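Local structure of glucose-6-phosphate isomerase (Chlamydia trachomatis D/UW-3/CX, 6OTU) at residues A[55-61]-A[454-460]; A[170-175]-A[464-469]; A[240-246]-A[256-262]; A[391-395]-A[446-450]. The protein catalyses the reversible isomerisation of glucose-6-phosphate to fructose-6-phosphate, an aldose-ketose interconversion of sugar metabolism. All blocks are in the same frame, centred on the assembly; numbering follows the deposited sequence.

Contact 1 of 4, residues A[55-61]-A[454-460]; sequences TYSYATE and SPSSILV. With ACT (acetate ion), chain B.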
loop_
_atom_site.group_PDB
_atom_site.type_symbol
_atom_site.label_atom_id
_atom_site.label_comp_id
_atom_site.label_asym_id
_atom_site.label_seq_id
_atom_site.Cartn_x
_atom_site.Cartn_y
_atom_site.Cartn_z
ATOM N N THR A 55 -9.820 -23.305 -2.295
ATOM C CA THR A 55 -11.241 -23.073 -2.505
ATOM C C THR A 55 -11.451 -21.593 -2.791
ATOM O O THR A 55 -10.815 -20.728 -2.175
ATOM C CB THR A 55 -12.084 -23.531 -1.304
ATOM O OG1 THR A 55 -11.799 -24.909 -1.033
ATOM C CG2 THR A 55 -13.576 -23.376 -1.600
ATOM N N TYR A 56 -12.311 -21.318 -3.764
ATOM C CA TYR A 56 -12.660 -19.968 -4.186
ATOM C C TYR A 56 -14.172 -19.823 -4.082
ATOM O O TYR A 56 -14.911 -20.537 -4.768
ATOM C CB TYR A 56 -12.198 -19.725 -5.618
ATOM C CG TYR A 56 -12.305 -18.313 -6.137
ATOM C CD1 TYR A 56 -11.478 -17.299 -5.646
ATOM C CD2 TYR A 56 -13.211 -17.989 -7.147
ATOM C CE1 TYR A 56 -11.556 -16.008 -6.140
ATOM C CE2 TYR A 56 -13.294 -16.688 -7.653
ATOM C CZ TYR A 56 -12.454 -15.706 -7.146
ATOM O OH TYR A 56 -12.513 -14.408 -7.628
ATOM N N SER A 57 -14.626 -18.924 -3.210
ATOM C CA SER A 57 -16.045 -18.650 -2.998
ATOM C C SER A 57 -16.356 -17.247 -3.494
ATOM O O SER A 57 -15.633 -16.303 -3.177
ATOM C CB SER A 57 -16.441 -18.775 -1.523
ATOM O OG SER A 57 -17.857 -18.856 -1.364
ATOM N N TYR A 58 -17.428 -17.119 -4.274
ATOM C CA TYR A 58 -17.852 -15.835 -4.818
ATOM C C TYR A 58 -19.351 -15.650 -4.650
ATOM O O TYR A 58 -19.959 -14.892 -5.410
ATOM C CB TYR A 58 -17.480 -15.689 -6.305
ATOM C CG TYR A 58 -17.856 -16.881 -7.178
ATOM C CD1 TYR A 58 -17.126 -18.067 -7.119
ATOM C CD2 TYR A 58 -18.932 -16.821 -8.067
ATOM C CE1 TYR A 58 -17.450 -19.162 -7.911
ATOM C CE2 TYR A 58 -19.269 -17.925 -8.867
ATOM C CZ TYR A 58 -18.517 -19.094 -8.781
ATOM O OH TYR A 58 -18.819 -20.198 -9.566
ATOM N N ALA A 59 -19.962 -16.349 -3.686
ATOM C CA ALA A 59 -21.351 -16.079 -3.354
ATOM C C ALA A 59 -21.554 -14.635 -2.891
ATOM O O ALA A 59 -22.675 -14.118 -2.966
ATOM C CB ALA A 59 -21.824 -17.073 -2.289
ATOM N N THR A 60 -20.500 -13.966 -2.434
ATOM C CA THR A 60 -20.592 -12.572 -2.012
ATOM C C THR A 60 -20.229 -11.582 -3.125
ATOM O O THR A 60 -20.001 -10.406 -2.839
ATOM C CB THR A 60 -19.710 -12.345 -0.783
ATOM O OG1 THR A 60 -18.400 -12.880 -1.026
ATOM C CG2 THR A 60 -20.308 -13.043 0.445
ATOM N N GLU A 61 -20.148 -12.034 -4.379
ATOM C CA GLU A 61 -20.126 -11.152 -5.544
ATOM C C GLU A 61 -21.548 -10.981 -6.061
ATOM O O GLU A 61 -22.390 -11.868 -5.906
ATOM C CB GLU A 61 -19.255 -11.715 -6.672
ATOM C CG GLU A 61 -17.805 -11.993 -6.310
ATOM C CD GLU A 61 -16.920 -10.788 -6.475
ATOM O OE1 GLU A 61 -17.432 -9.713 -6.868
ATOM O OE2 GLU A 61 -15.709 -10.908 -6.190
ATOM N N SER A 454 -21.635 -4.677 -0.995
ATOM C CA SER A 454 -20.258 -4.426 -1.382
ATOM C C SER A 454 -19.620 -5.780 -1.672
ATOM O O SER A 454 -19.529 -6.623 -0.759
ATOM C CB SER A 454 -19.510 -3.679 -0.274
ATOM O OG SER A 454 -18.110 -3.797 -0.375
ATOM N N PRO A 455 -19.216 -6.057 -2.912
ATOM C CA PRO A 455 -18.897 -7.435 -3.302
ATOM C C PRO A 455 -17.500 -7.875 -2.882
ATOM O O PRO A 455 -16.579 -7.075 -2.709
ATOM C CB PRO A 455 -19.013 -7.398 -4.833
ATOM C CG PRO A 455 -18.707 -5.989 -5.187
ATOM C CD PRO A 455 -19.226 -5.136 -4.068
ATOM N N SER A 456 -17.347 -9.194 -2.749
ATOM C CA SER A 456 -16.042 -9.748 -2.427
ATOM C C SER A 456 -15.984 -11.211 -2.836
ATOM O O SER A 456 -17.017 -11.859 -3.050
ATOM C CB SER A 456 -15.709 -9.595 -0.932
ATOM O OG SER A 456 -16.692 -10.195 -0.106
ATOM N N SER A 457 -14.751 -11.715 -2.950
ATOM C CA SER A 457 -14.478 -13.134 -3.110
ATOM C C SER A 457 -13.468 -13.583 -2.056
ATOM O O SER A 457 -12.791 -12.773 -1.411
ATOM C CB SER A 457 -13.961 -13.470 -4.522
ATOM O OG SER A 457 -12.645 -12.985 -4.728
ATOM N N ILE A 458 -13.372 -14.900 -1.903
ATOM C CA ILE A 458 -12.590 -15.547 -0.857
ATOM C C ILE A 458 -11.784 -16.658 -1.511
ATOM O O ILE A 458 -12.362 -17.587 -2.087
ATOM C CB ILE A 458 -13.473 -16.136 0.262
ATOM C CG1 ILE A 458 -14.427 -15.092 0.849
ATOM C CG2 ILE A 458 -12.606 -16.747 1.348
ATOM C CD1 ILE A 458 -15.371 -15.650 1.939
ATOM N N LEU A 459 -10.465 -16.576 -1.406
ATOM C CA LEU A 459 -9.567 -17.617 -1.873
ATOM C C LEU A 459 -8.800 -18.162 -0.675
ATOM O O LEU A 459 -8.170 -17.387 0.056
ATOM C CB LEU A 459 -8.612 -17.061 -2.927
ATOM C CG LEU A 459 -7.671 -18.080 -3.556
ATOM C CD1 LEU A 459 -8.460 -19.150 -4.303
ATOM C CD2 LEU A 459 -6.682 -17.367 -4.471
ATOM N N VAL A 460 -8.852 -19.487 -0.464
ATOM C CA VAL A 460 -8.239 -20.100 0.716
ATOM C C VAL A 460 -7.453 -21.341 0.320
ATOM O O VAL A 460 -7.916 -22.146 -0.494
ATOM C CB VAL A 460 -9.286 -20.481 1.795
ATOM C CG1 VAL A 460 -8.604 -20.724 3.151
ATOM C CG2 VAL A 460 -10.345 -19.431 1.919
HETATM C C ACT B . -9.238 -26.182 0.967
HETATM O O ACT B . -10.453 -25.869 1.023
HETATM O OXT ACT B . -8.269 -25.594 1.521
HETATM C CH3 ACT B . -8.870 -27.466 0.089
#
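Antiparallel pairing joins the strand through Thr55-Ser57 to the strand through Ser456-Val460, the two N-to-C directions lying 170° apart. Thr55 and Val460 form one hydrogen-bonded pair, with Thr55 N to Val460 O and Val460 N to Thr55 O both at 2.9 Å; Ser57 and Ile458 form the next, and between them Tyr56 and Leu459 make a non-hydrogen-bonded pair. Farther along, a type I turn from Tyr58 to Glu61 brings Thr60 back onto the partner: Ser456 N donates to Thr60 O at 2.9 Å, and Thr60 OG1 donates to Ser456 O at 2.7 Å from well above that carbonyl's plane. A chi1 of 50° sets Thr60 OG1 between its backbone N and carbonyl carbon and turns it to Ser456 O; the same hydroxyl is also hydrogen-bonded to Ser434 OG. The pairing builds one side of the mixed sheet of this sugar isomerase, where strand 54-57 lies between 48-51 and 456-461. On the sheet face carrying Tyr56 and Leu459, Tyr56 CD1 is 3.8 Å from Leu459 CD1, the two side chains crossing at about a right angle, while helix 313-327 packs against the tyrosine. The face carrying Thr55, Ser57, Ile458 and Val460 meets Leu528, Val531 and Leu532 of the second subunit. Thr55 OG1 also donates to O of an acetate ion at 2.6 Å, probably from the crystallisation liquor.

Contact 2 of 4, residues A[170-175]-A[464-469]; sequences AMQGSC and LSPRIA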
loop_
_atom_site.group_PDB
_atom_site.type_symbol
_atom_site.label_atom_id
_atom_site.label_comp_id
_atom_site.label_asym_id
_atom_site.label_seq_id
_atom_site.Cartn_x
_atom_site.Cartn_y
_atom_site.Cartn_z
ATOM N N ALA A 170 6.770 -14.426 1.706
ATOM C CA ALA A 170 5.712 -15.434 1.722
ATOM C C ALA A 170 6.232 -16.762 2.250
ATOM O O ALA A 170 5.526 -17.476 2.973
ATOM C CB ALA A 170 5.131 -15.623 0.324
ATOM N N MET A 171 7.462 -17.102 1.898
ATOM C CA MET A 171 8.034 -18.391 2.240
ATOM C C MET A 171 8.800 -18.376 3.548
ATOM O O MET A 171 9.114 -19.458 4.070
ATOM C CB MET A 171 8.977 -18.854 1.130
ATOM C CG MET A 171 8.291 -19.141 -0.160
ATOM S SD MET A 171 9.490 -19.567 -1.439
ATOM C CE MET A 171 8.457 -19.213 -2.853
ATOM N N GLN A 172 9.134 -17.185 4.058
ATOM C CA GLN A 172 9.937 -17.066 5.270
ATOM C C GLN A 172 9.370 -17.892 6.428
ATOM O O GLN A 172 10.133 -18.450 7.218
ATOM C CB GLN A 172 10.028 -15.592 5.646
ATOM C CG GLN A 172 11.120 -15.214 6.604
ATOM C CD GLN A 172 11.042 -13.729 6.962
ATOM O OE1 GLN A 172 9.969 -13.210 7.297
ATOM N NE2 GLN A 172 12.174 -13.037 6.878
ATOM N N GLY A 173 8.040 -18.011 6.525
ATOM C CA GLY A 173 7.436 -18.718 7.639
ATOM C C GLY A 173 7.454 -20.226 7.520
ATOM O O GLY A 173 7.263 -20.919 8.526
ATOM N N SER A 174 7.693 -20.748 6.319
ATOM C CA SER A 174 7.670 -22.182 6.072
ATOM C C SER A 174 9.052 -22.815 6.036
ATOM O O SER A 174 9.173 -24.000 6.343
ATOM C CB SER A 174 6.968 -22.487 4.740
ATOM O OG SER A 174 5.884 -21.619 4.509
ATOM N N CYS A 175 10.096 -22.074 5.662
ATOM C CA CYS A 175 11.389 -22.688 5.380
ATOM C C CYS A 175 12.401 -22.220 6.405
ATOM O O CYS A 175 12.655 -21.007 6.505
ATOM C CB CYS A 175 11.866 -22.327 3.977
ATOM S SG CYS A 175 10.631 -22.634 2.708
ATOM N N LEU A 464 0.002 -21.513 3.756
ATOM C CA LEU A 464 0.951 -20.873 2.867
ATOM C C LEU A 464 2.244 -21.679 2.864
ATOM O O LEU A 464 2.746 -22.075 3.918
ATOM C CB LEU A 464 1.197 -19.424 3.309
ATOM C CG LEU A 464 2.114 -18.528 2.461
ATOM C CD1 LEU A 464 1.700 -18.519 0.991
ATOM C CD2 LEU A 464 2.161 -17.111 3.012
ATOM N N SER A 465 2.769 -21.935 1.678
ATOM C CA SER A 465 3.954 -22.764 1.506
ATOM C C SER A 465 4.671 -22.286 0.253
ATOM O O SER A 465 4.148 -21.447 -0.488
ATOM C CB SER A 465 3.573 -24.240 1.380
ATOM O OG SER A 465 2.799 -24.434 0.204
ATOM N N PRO A 466 5.889 -22.782 0.005
ATOM C CA PRO A 466 6.520 -22.486 -1.299
ATOM C C PRO A 466 5.624 -22.827 -2.479
ATOM O O PRO A 466 5.449 -22.004 -3.382
ATOM C CB PRO A 466 7.796 -23.343 -1.271
ATOM C CG PRO A 466 8.149 -23.410 0.176
ATOM C CD PRO A 466 6.837 -23.400 0.948
ATOM N N ARG A 467 5.035 -24.024 -2.485
ATOM C CA ARG A 467 4.181 -24.431 -3.601
ATOM C C ARG A 467 2.984 -23.496 -3.747
ATOM O O ARG A 467 2.708 -22.982 -4.842
ATOM C CB ARG A 467 3.710 -25.873 -3.400
ATOM C CG ARG A 467 2.823 -26.349 -4.524
ATOM C CD ARG A 467 2.547 -27.841 -4.491
ATOM N NE ARG A 467 1.706 -28.209 -5.630
ATOM C CZ ARG A 467 2.135 -28.870 -6.702
ATOM N NH1 ARG A 467 3.405 -29.269 -6.789
ATOM N NH2 ARG A 467 1.286 -29.150 -7.686
ATOM N N ILE A 468 2.281 -23.241 -2.636
ATOM C CA ILE A 468 1.093 -22.394 -2.662
ATOM C C ILE A 468 1.457 -20.959 -3.045
ATOM O O ILE A 468 0.716 -20.295 -3.782
ATOM C CB ILE A 468 0.363 -22.464 -1.306
ATOM C CG1 ILE A 468 -0.250 -23.849 -1.096
ATOM C CG2 ILE A 468 -0.709 -21.382 -1.215
ATOM C CD1 ILE A 468 -1.407 -24.167 -2.038
ATOM N N ALA A 469 2.595 -20.454 -2.550
ATOM C CA ALA A 469 3.079 -19.148 -2.996
ATOM C C ALA A 469 3.247 -19.112 -4.510
ATOM O O ALA A 469 2.840 -18.144 -5.164
ATOM C CB ALA A 469 4.405 -18.800 -2.315
#
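Apolar contacts carry most of the meeting between the C-terminal part of helix 162-172 and the start of helix 466-487, with Pro466 as the residue most covered. Three of its ring carbons each meet a different side chain: CB faces Met171 SD at 4.1 Å, CG lies 3.6 Å from Cys175 SG, and CD is 3.9 Å from Ser174 CB. Met171 runs obliquely across the proline, its chain extended beyond CG (chi2 176°), which carries CE on to Ala469 CB at 4.1 Å. The same methyl of Ala469 meets Ala170 CB at 4.2 Å, and Leu464 brings its CD2 branch to Ala170 CB at 4.3 Å.

The polar terms are modest. The stronger partner of Ser174 OG is Gln410 NE2; across the contact it adds a weak hydrogen bond to Leu464 O at 3.2 Å. Within the second segment Ser465 is the N-cap of its helix: OG accepts from Ile468 N at 3.1 Å and nearly straight, 168° at the hydrogen, while Pro466 takes the first helical position, where its missing N-H costs no bond.

Around this junction, Phe285 of helix 275-285 touches Met171 and Cys175, helix 287-303 packs on Met171 and Pro466, and Phe406 of strand 401-406 lies against Leu464 and Ile468.

Contact 3 of 4, residues A[240-246]-A[256-262]; sequences FVAVTSQ and YLEVFHL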
loop_
_atom_site.group_PDB
_atom_site.type_symbol
_atom_site.label_atom_id
_atom_site.label_comp_id
_atom_site.label_asym_id
_atom_site.label_seq_id
_atom_site.Cartn_x
_atom_site.Cartn_y
_atom_site.Cartn_z
ATOM N N PHE A 240 29.995 -10.190 -5.847
ATOM C CA PHE A 240 28.925 -9.662 -6.692
ATOM C C PHE A 240 28.487 -10.689 -7.728
ATOM O O PHE A 240 29.317 -11.249 -8.454
ATOM C CB PHE A 240 29.357 -8.364 -7.370
ATOM C CG PHE A 240 29.457 -7.215 -6.418
ATOM C CD1 PHE A 240 30.526 -7.123 -5.535
ATOM C CD2 PHE A 240 28.466 -6.252 -6.369
ATOM C CE1 PHE A 240 30.606 -6.082 -4.632
ATOM C CE2 PHE A 240 28.552 -5.188 -5.468
ATOM C CZ PHE A 240 29.616 -5.110 -4.601
ATOM N N VAL A 241 27.179 -10.933 -7.775
ATOM C CA VAL A 241 26.540 -11.831 -8.726
ATOM C C VAL A 241 25.599 -10.994 -9.580
ATOM O O VAL A 241 24.945 -10.076 -9.070
ATOM C CB VAL A 241 25.782 -12.967 -7.997
ATOM C CG1 VAL A 241 24.685 -13.574 -8.878
ATOM C CG2 VAL A 241 26.760 -14.042 -7.528
ATOM N N ALA A 242 25.550 -11.281 -10.880
ATOM C CA ALA A 242 24.620 -10.590 -11.762
ATOM C C ALA A 242 23.509 -11.526 -12.235
ATOM O O ALA A 242 23.708 -12.735 -12.421
ATOM C CB ALA A 242 25.336 -9.972 -12.964
ATOM N N VAL A 243 22.323 -10.943 -12.389
ATOM C CA VAL A 243 21.169 -11.581 -13.003
ATOM C C VAL A 243 20.677 -10.588 -14.043
ATOM O O VAL A 243 20.237 -9.491 -13.691
ATOM C CB VAL A 243 20.070 -11.914 -11.983
ATOM C CG1 VAL A 243 18.876 -12.590 -12.650
ATOM C CG2 VAL A 243 20.628 -12.803 -10.883
ATOM N N THR A 244 20.786 -10.946 -15.321
ATOM C CA THR A 244 20.484 -10.015 -16.398
ATOM C C THR A 244 20.114 -10.784 -17.657
ATOM O O THR A 244 20.320 -12.000 -17.754
ATOM C CB THR A 244 21.667 -9.074 -16.695
ATOM O OG1 THR A 244 21.273 -8.150 -17.705
ATOM C CG2 THR A 244 22.869 -9.851 -17.224
ATOM N N SER A 245 19.557 -10.049 -18.623
ATOM C CA SER A 245 19.269 -10.592 -19.943
ATOM C C SER A 245 20.546 -11.082 -20.621
ATOM O O SER A 245 21.625 -10.509 -20.451
ATOM C CB SER A 245 18.598 -9.523 -20.812
ATOM O OG SER A 245 17.722 -10.122 -21.752
ATOM N N GLN A 246 20.424 -12.155 -21.401
ATOM C CA GLN A 246 21.591 -12.668 -22.106
ATOM C C GLN A 246 22.082 -11.649 -23.130
ATOM O O GLN A 246 21.289 -11.038 -23.849
ATOM C CB GLN A 246 21.265 -13.992 -22.792
ATOM C CG GLN A 246 22.495 -14.789 -23.194
ATOM C CD GLN A 246 22.266 -16.288 -23.101
ATOM O OE1 GLN A 246 21.138 -16.764 -23.233
ATOM N NE2 GLN A 246 23.338 -17.039 -22.868
ATOM N N TYR A 256 31.680 -10.185 -12.491
ATOM C CA TYR A 256 30.848 -10.828 -11.481
ATOM C C TYR A 256 31.356 -12.229 -11.156
ATOM O O TYR A 256 31.845 -12.956 -12.031
ATOM C CB TYR A 256 29.394 -10.889 -11.947
ATOM C CG TYR A 256 28.809 -9.511 -12.176
ATOM C CD1 TYR A 256 28.315 -8.759 -11.112
ATOM C CD2 TYR A 256 28.768 -8.954 -13.453
ATOM C CE1 TYR A 256 27.796 -7.504 -11.309
ATOM C CE2 TYR A 256 28.246 -7.697 -13.660
ATOM C CZ TYR A 256 27.764 -6.973 -12.585
ATOM O OH TYR A 256 27.242 -5.719 -12.783
ATOM N N LEU A 257 31.239 -12.595 -9.878
ATOM C CA LEU A 257 31.559 -13.951 -9.447
ATOM C C LEU A 257 30.763 -14.984 -10.238
ATOM O O LEU A 257 31.278 -16.051 -10.586
ATOM C CB LEU A 257 31.291 -14.091 -7.943
ATOM C CG LEU A 257 31.139 -15.519 -7.402
ATOM C CD1 LEU A 257 32.487 -16.221 -7.236
ATOM C CD2 LEU A 257 30.353 -15.520 -6.092
ATOM N N GLU A 258 29.502 -14.679 -10.529
ATOM C CA GLU A 258 28.669 -15.530 -11.364
ATOM C C GLU A 258 27.644 -14.638 -12.042
ATOM O O GLU A 258 27.364 -13.523 -11.586
ATOM C CB GLU A 258 27.989 -16.647 -10.552
ATOM C CG GLU A 258 27.216 -17.705 -11.364
ATOM C CD GLU A 258 28.040 -18.363 -12.461
ATOM O OE1 GLU A 258 28.228 -17.744 -13.525
ATOM O OE2 GLU A 258 28.494 -19.510 -12.272
ATOM N N VAL A 259 27.101 -15.135 -13.150
ATOM C CA VAL A 259 26.115 -14.403 -13.933
ATOM C C VAL A 259 25.003 -15.373 -14.307
ATOM O O VAL A 259 25.270 -16.418 -14.910
ATOM C CB VAL A 259 26.723 -13.774 -15.201
ATOM C CG1 VAL A 259 25.611 -13.195 -16.094
ATOM C CG2 VAL A 259 27.786 -12.715 -14.838
ATOM N N PHE A 260 23.761 -15.032 -13.950
ATOM C CA PHE A 260 22.580 -15.800 -14.331
ATOM C C PHE A 260 21.757 -15.002 -15.339
ATOM O O PHE A 260 21.837 -13.775 -15.405
ATOM C CB PHE A 260 21.728 -16.171 -13.098
ATOM C CG PHE A 260 22.441 -17.068 -12.113
ATOM C CD1 PHE A 260 22.400 -18.450 -12.253
ATOM C CD2 PHE A 260 23.173 -16.523 -11.051
ATOM C CE1 PHE A 260 23.063 -19.283 -11.340
ATOM C CE2 PHE A 260 23.844 -17.336 -10.140
ATOM C CZ PHE A 260 23.793 -18.724 -10.286
ATOM N N HIS A 261 20.960 -15.707 -16.128
ATOM C CA HIS A 261 20.250 -15.103 -17.246
ATOM C C HIS A 261 18.743 -15.278 -17.126
ATOM O O HIS A 261 18.253 -16.321 -16.675
ATOM C CB HIS A 261 20.694 -15.714 -18.583
ATOM C CG HIS A 261 22.165 -15.663 -18.817
ATOM N ND1 HIS A 261 22.904 -16.783 -19.127
ATOM C CD2 HIS A 261 23.038 -14.629 -18.796
ATOM C CE1 HIS A 261 24.171 -16.442 -19.284
ATOM N NE2 HIS A 261 24.279 -15.141 -19.086
ATOM N N LEU A 262 18.024 -14.246 -17.541
ATOM C CA LEU A 262 16.686 -14.343 -18.096
ATOM C C LEU A 262 16.800 -13.952 -19.574
ATOM O O LEU A 262 17.899 -13.866 -20.117
ATOM C CB LEU A 262 15.704 -13.476 -17.301
ATOM C CG LEU A 262 15.878 -11.953 -17.317
ATOM C CD1 LEU A 262 14.529 -11.286 -17.043
ATOM C CD2 LEU A 262 16.939 -11.469 -16.302
#
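Tyr256 reaches back over the parallel pair formed by strands 240-245 and 258-262, at the edge of the five-stranded parallel sheet. Its CB lies 3.5 Å from Phe240 O; CG follows at 3.6 Å from Ala242 CB, and CD1 meets both that methyl and Phe240 CB. The ring then spreads over Ala242, whose CB stands 3.5 Å from the centroid and only 7° off the ring normal, a CH-pi contact over the face. CD2, CE1, CE2 and CZ all keep close to the same methyl; at the tip, OH is hydrogen-bonded outside the two segments, and Met250 also packs on the tyrosine.

In its middle the backbone ladder is sound: Ala242 N donates to Glu258 O, Phe260 N to Ala242 O at 2.8 Å, and Thr244 N to Phe260 O. On the other sheet face Val241 CG1 comes to the edge of the Phe260 ring, 4.0 Å from CD2. Farther on, the amide of Gln246 stacks over one face of the His261 ring with planes 23° apart, although Gln246 OE1 bonds to Trp263 and His261 NE2 to Asp251.

Glu258 OE1 accepts from Val259 N at 2.9 Å through its anti lone pair and forms salt bridges with Arg137 and Lys253, whose charges would probably favour a carboxylate there.

Contact 4 of 4, residues A[391-395]-A[446-450]; sequences SLHQG and PNKRF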
loop_
_atom_site.group_PDB
_atom_site.type_symbol
_atom_site.label_atom_id
_atom_site.label_comp_id
_atom_site.label_asym_id
_atom_site.label_seq_id
_atom_site.Cartn_x
_atom_site.Cartn_y
_atom_site.Cartn_z
ATOM N N SER A 391 -14.312 2.824 5.541
ATOM C CA SER A 391 -14.854 3.355 4.287
ATOM C C SER A 391 -15.539 2.278 3.441
ATOM O O SER A 391 -16.517 2.567 2.740
ATOM C CB SER A 391 -13.744 4.039 3.479
ATOM O OG SER A 391 -14.306 4.742 2.394
ATOM N N LEU A 392 -15.050 1.040 3.482
ATOM C CA LEU A 392 -15.746 -0.027 2.771
ATOM C C LEU A 392 -17.151 -0.228 3.332
ATOM O O LEU A 392 -18.107 -0.394 2.569
ATOM C CB LEU A 392 -14.930 -1.322 2.836
ATOM C CG LEU A 392 -13.840 -1.552 1.763
ATOM C CD1 LEU A 392 -12.825 -0.462 1.692
ATOM C CD2 LEU A 392 -13.121 -2.868 1.986
ATOM N N HIS A 393 -17.302 -0.161 4.667
ATOM C CA HIS A 393 -18.591 -0.403 5.316
ATOM C C HIS A 393 -19.536 0.798 5.236
ATOM O O HIS A 393 -20.757 0.606 5.204
ATOM C CB HIS A 393 -18.395 -0.791 6.797
ATOM C CG HIS A 393 -17.958 -2.211 7.004
ATOM N ND1 HIS A 393 -18.729 -3.293 6.630
ATOM C CD2 HIS A 393 -16.825 -2.726 7.537
ATOM C CE1 HIS A 393 -18.084 -4.411 6.910
ATOM N NE2 HIS A 393 -16.921 -4.095 7.453
ATOM N N GLN A 394 -19.011 2.036 5.205
ATOM C CA GLN A 394 -19.855 3.212 5.407
ATOM C C GLN A 394 -19.467 4.424 4.573
ATOM O O GLN A 394 -20.128 5.460 4.692
ATOM C CB GLN A 394 -19.874 3.628 6.892
ATOM C CG GLN A 394 -20.725 2.743 7.794
ATOM C CD GLN A 394 -20.975 3.391 9.142
ATOM O OE1 GLN A 394 -20.085 4.031 9.700
ATOM N NE2 GLN A 394 -22.192 3.243 9.667
ATOM N N GLY A 395 -18.428 4.343 3.750
ATOM C CA GLY A 395 -18.112 5.416 2.833
ATOM C C GLY A 395 -19.061 5.444 1.651
ATOM O O GLY A 395 -19.970 4.630 1.516
ATOM N N PRO A 446 -28.846 6.260 11.811
ATOM C CA PRO A 446 -28.123 6.280 10.529
ATOM C C PRO A 446 -26.614 6.124 10.688
ATOM O O PRO A 446 -25.976 5.544 9.806
ATOM C CB PRO A 446 -28.495 7.644 9.924
ATOM C CG PRO A 446 -29.655 8.131 10.697
ATOM C CD PRO A 446 -29.537 7.531 12.072
ATOM N N ASN A 447 -26.030 6.586 11.804
ATOM C CA ASN A 447 -24.595 6.434 12.027
ATOM C C ASN A 447 -24.174 4.969 12.143
ATOM O O ASN A 447 -22.986 4.658 11.989
ATOM C CB ASN A 447 -24.173 7.197 13.287
ATOM C CG ASN A 447 -22.746 7.732 13.202
ATOM O OD1 ASN A 447 -22.306 8.161 12.144
ATOM N ND2 ASN A 447 -22.021 7.706 14.319
ATOM N N LYS A 448 -25.114 4.069 12.409
ATOM C CA LYS A 448 -24.803 2.674 12.687
ATOM C C LYS A 448 -25.379 1.745 11.636
ATOM O O LYS A 448 -25.484 0.538 11.886
ATOM C CB LYS A 448 -25.327 2.251 14.066
ATOM C CG LYS A 448 -24.683 2.913 15.265
ATOM C CD LYS A 448 -25.641 2.809 16.463
ATOM C CE LYS A 448 -24.933 2.512 17.782
ATOM N NZ LYS A 448 -24.177 3.675 18.315
ATOM N N ARG A 449 -25.791 2.258 10.487
ATOM C CA ARG A 449 -26.323 1.354 9.490
ATOM C C ARG A 449 -25.309 1.125 8.373
ATOM O O ARG A 449 -24.412 1.937 8.116
ATOM C CB ARG A 449 -27.681 1.820 8.949
ATOM C CG ARG A 449 -27.755 3.143 8.266
ATOM C CD ARG A 449 -29.154 3.317 7.663
ATOM N NE ARG A 449 -30.163 3.630 8.679
ATOM C CZ ARG A 449 -30.841 4.777 8.739
ATOM N NH1 ARG A 449 -30.620 5.727 7.836
ATOM N NH2 ARG A 449 -31.736 4.976 9.701
ATOM N N PHE A 450 -25.429 -0.053 7.769
ATOM C CA PHE A 450 -24.477 -0.583 6.806
ATOM C C PHE A 450 -25.296 -1.047 5.609
ATOM O O PHE A 450 -26.127 -1.948 5.740
ATOM C CB PHE A 450 -23.664 -1.718 7.436
ATOM C CG PHE A 450 -22.946 -1.308 8.702
ATOM C CD1 PHE A 450 -21.672 -0.768 8.649
ATOM C CD2 PHE A 450 -23.554 -1.436 9.937
ATOM C CE1 PHE A 450 -21.014 -0.373 9.815
ATOM C CE2 PHE A 450 -22.900 -1.049 11.104
ATOM C CZ PHE A 450 -21.635 -0.518 11.041
HETATM O O HOH W 1 -20.656 6.402 10.389
#
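Gln394 NE2 is gripped by two backbone carbonyls, donating to Asn447 O at 2.8 Å and to Arg449 O at 3.0 Å. Both bonds are nearly straight, and both acceptors lie close to the amide plane, so the two N-H groups together fix how the amide is turned. NE2 stands above the plane of each carbonyl. The contact thus fastens the C-terminal part of helix 389-394 to the loop between helix 422-439 and strand 456-461, beside the subunit interface.

Gln394 leaves the helix with CG anti to its carbonyl carbon (chi1 -75°) and an extended chain beyond, which runs it obliquely past the Phe450 ring. CG is 3.7 Å from Phe450 CE1, and NE2 stands over one face of the ring, offset toward the rim, with amide and ring planes 22° apart. His393 CB comes instead to the edge of that ring, 3.8 Å from CD1; its own NE2 is bonded to Gln433.

The second subunit borders the contact: Ser360, Asp493 and Leu499, all of that subunit, respectively bond to Gln394 O, bond to Asn447 ND2 and pack on Phe450. On the loop itself, Arg449 NE is hydrogen-bonded to Asn443 O, and the guanidinium lays one face over Pro446 CA, which stands 3.6 Å above its plane.

From the N terminus, residues 55-61 open the longest loop, closed only at 454-460 by contact 1, which places an early strand beside a late one in the mixed sheet. Residues 170-175 open contact 2 within it, but their partner 464-469 comes after 454-460, so contacts 1 and 2 cross; strand 456-461 and helix 466-487 follow each other there. Contact 3 closes locally at the edge of the parallel sheet, and contact 4 forms later between a helix and a loop; both are nested inside contacts 1 and 2 and stand in series, their centres about 53 Å apart. Contacts 1 and 4 both touch the second subunit, on the side of the chain's centre opposite contact 3.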